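Local coordinates for purine nucleoside phosphorylase (Schistosoma mansoni, PDB 6B37) that catalyses the reversible phosphorolysis of purine nucleosides such as inosine and guanosine to the free base and ribose 1-phosphate, at the 1,3-benzothiazol-2-ol site. Residues are numbered along the deposited sequence; one frame, centred on the assembly and turned at random.

The 1,3-benzothiazol-2-ol site. Residues 118-120, 197, 202-203, 219-221, 244-245, 262. With CGD (1,3-benzothiazol-2-ol), chain B.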
loop_
_atom_site.group_PDB
_atom_site.type_symbol
_atom_site.label_atom_id
_atom_site.label_comp_id
_atom_site.label_asym_id
_atom_site.label_seq_id
_atom_site.Cartn_x
_atom_site.Cartn_y
_atom_site.Cartn_z
ATOM N N LEU A 118 16.377 -11.058 10.009
ATOM C CA LEU A 118 15.758 -12.384 9.975
ATOM C C LEU A 118 14.618 -12.393 8.956
ATOM O O LEU A 118 13.838 -11.434 8.876
ATOM C CB LEU A 118 15.253 -12.769 11.361
ATOM C CG LEU A 118 16.369 -13.345 12.237
ATOM C CD1 LEU A 118 16.119 -13.026 13.681
ATOM C CD2 LEU A 118 16.459 -14.851 12.000
ATOM N N ALA A 119 14.526 -13.462 8.154
ATOM C CA ALA A 119 13.589 -13.488 7.033
ATOM C C ALA A 119 13.022 -14.888 6.820
ATOM O O ALA A 119 13.596 -15.897 7.253
ATOM C CB ALA A 119 14.255 -12.998 5.745
ATOM N N GLY A 120 11.866 -14.929 6.159
ATOM C CA GLY A 120 11.273 -16.208 5.739
ATOM C C GLY A 120 11.754 -16.614 4.351
ATOM O O GLY A 120 11.919 -15.773 3.460
ATOM N N ASN A 197 7.566 -7.023 3.317
ATOM C CA ASN A 197 6.238 -7.121 3.941
ATOM C C ASN A 197 6.164 -6.083 5.053
ATOM O O ASN A 197 6.908 -6.171 6.039
ATOM C CB ASN A 197 6.058 -8.547 4.491
ATOM C CG ASN A 197 4.866 -8.699 5.440
ATOM O OD1 ASN A 197 3.873 -7.971 5.339
ATOM N ND2 ASN A 197 4.952 -9.670 6.360
ATOM N N TYR A 202 3.108 -12.176 10.158
ATOM C CA TYR A 202 3.849 -12.983 9.194
ATOM C C TYR A 202 2.999 -13.141 7.942
ATOM O O TYR A 202 1.758 -13.172 8.016
ATOM C CB TYR A 202 4.188 -14.371 9.781
ATOM C CG TYR A 202 5.167 -14.326 10.934
ATOM C CD1 TYR A 202 6.488 -13.989 10.720
ATOM C CD2 TYR A 202 4.750 -14.578 12.242
ATOM C CE1 TYR A 202 7.407 -13.944 11.789
ATOM C CE2 TYR A 202 5.659 -14.539 13.319
ATOM C CZ TYR A 202 6.969 -14.197 13.068
ATOM O OH TYR A 202 7.847 -14.153 14.138
ATOM N N GLU A 203 3.655 -13.235 6.790
ATOM C CA GLU A 203 2.934 -13.505 5.539
ATOM C C GLU A 203 2.030 -14.730 5.702
ATOM O O GLU A 203 2.444 -15.745 6.260
ATOM C CB GLU A 203 3.950 -13.731 4.387
ATOM C CG GLU A 203 4.799 -15.045 4.430
ATOM C CD GLU A 203 5.977 -14.986 5.381
ATOM O OE1 GLU A 203 6.169 -13.943 6.012
ATOM O OE2 GLU A 203 6.770 -15.959 5.494
ATOM N N VAL A 219 11.400 -13.070 2.360
ATOM C CA VAL A 219 10.437 -12.046 2.793
ATOM C C VAL A 219 10.766 -11.585 4.217
ATOM O O VAL A 219 10.981 -12.408 5.119
ATOM C CB VAL A 219 8.969 -12.548 2.671
ATOM C CG1 VAL A 219 8.702 -13.845 3.431
ATOM C CG2 VAL A 219 7.979 -11.453 3.065
ATOM N N GLY A 220 10.767 -10.260 4.430
ATOM C CA GLY A 220 11.035 -9.701 5.752
ATOM C C GLY A 220 10.319 -8.380 5.985
ATOM O O GLY A 220 9.740 -7.808 5.055
ATOM N N MET A 221 10.410 -7.862 7.222
ATOM C CA MET A 221 9.687 -6.646 7.620
ATOM C C MET A 221 10.588 -5.442 7.882
ATOM O O MET A 221 10.145 -4.476 8.527
ATOM C CB MET A 221 8.849 -6.871 8.895
ATOM C CG MET A 221 7.864 -7.988 8.866
ATOM S SD MET A 221 7.156 -8.280 10.540
ATOM C CE MET A 221 6.356 -9.851 10.218
ATOM N N ALA A 244 14.841 -18.154 8.625
ATOM C CA ALA A 244 14.302 -18.858 9.790
ATOM C C ALA A 244 13.502 -20.113 9.432
ATOM O O ALA A 244 13.335 -20.984 10.291
ATOM C CB ALA A 244 13.403 -17.909 10.590
ATOM N N ASN A 245 12.996 -20.216 8.203
ATOM C CA ASN A 245 12.045 -21.269 7.814
ATOM C C ASN A 245 11.925 -21.251 6.295
ATOM O O ASN A 245 12.465 -20.354 5.632
ATOM C CB ASN A 245 10.676 -21.041 8.446
ATOM C CG ASN A 245 9.934 -19.863 7.809
ATOM O OD1 ASN A 245 10.525 -18.817 7.587
ATOM N ND2 ASN A 245 8.658 -20.044 7.482
ATOM N N VAL A 262 11.777 -18.197 15.479
ATOM C CA VAL A 262 12.706 -17.319 14.774
ATOM C C VAL A 262 13.917 -17.027 15.656
ATOM O O VAL A 262 15.066 -17.127 15.210
ATOM C CB VAL A 262 11.992 -16.029 14.324
ATOM C CG1 VAL A 262 12.982 -15.056 13.674
ATOM C CG2 VAL A 262 10.896 -16.354 13.340
HETATM C C4 CGD B . 11.082 -14.912 9.870
HETATM C C5 CGD B . 11.040 -13.710 9.849
HETATM C C6 CGD B . 10.128 -12.851 9.069
HETATM C C3 CGD B . 10.460 -15.592 9.336
HETATM C C2 CGD B . 9.582 -15.303 8.595
HETATM C C1 CGD B . 9.172 -13.936 8.229
HETATM O O CGD B . 7.735 -10.760 6.977
HETATM C C CGD B . 8.482 -11.710 7.644
HETATM S S CGD B . 9.707 -11.364 8.720
HETATM N N CGD B . 8.151 -13.159 7.367
#
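Extended backbone from strand 112-121 and from strand 218-220 lies along one face of 1,3-benzothiazol-2-ol, bringing Gly120 CA to 3.4 Å from ligand C2 and Gly220 CA over the sulphur. This is the purine-base pocket of the trimeric purine nucleoside phosphorylase family, and the bicyclic ligand, almost wholly buried, probably mimics the base. On the opposite face, Tyr202 (chi1 -67°) presents the CD1-CE1 side of its ring edge-on, with ligand C6 in the phenol plane and CD1 3.7 Å from ligand C1. Glu203 meets the heteroatom edge: its CG is tucked between the backbone N and the carbonyl carbon, and a bend at chi2 (-79°) swings the carboxylate round so that OE1 stands 2.5 Å from ligand N. That short contact reads as a hydrogen bond if the ligand N carries a proton, as in the keto tautomer; the proton is not seen. Asn197, its CG anti to the backbone N (chi1 167°), donates through ND2 to the exocyclic O at 3.1 Å, nearly straight and close to its own amide plane. Met221 reaches past this oxygen as an extended chain, CG 3.4 Å from O and CE over the Tyr202 side of the thiazole. At the far, benzo end the contacts turn mainly apolar: Val262 CG2, also from the Tyr202 side, lies 3.8 Å from ligand C4, Ala244 CB abuts the rim, and Asn245 OD1 approaches C3 at 3.7 Å.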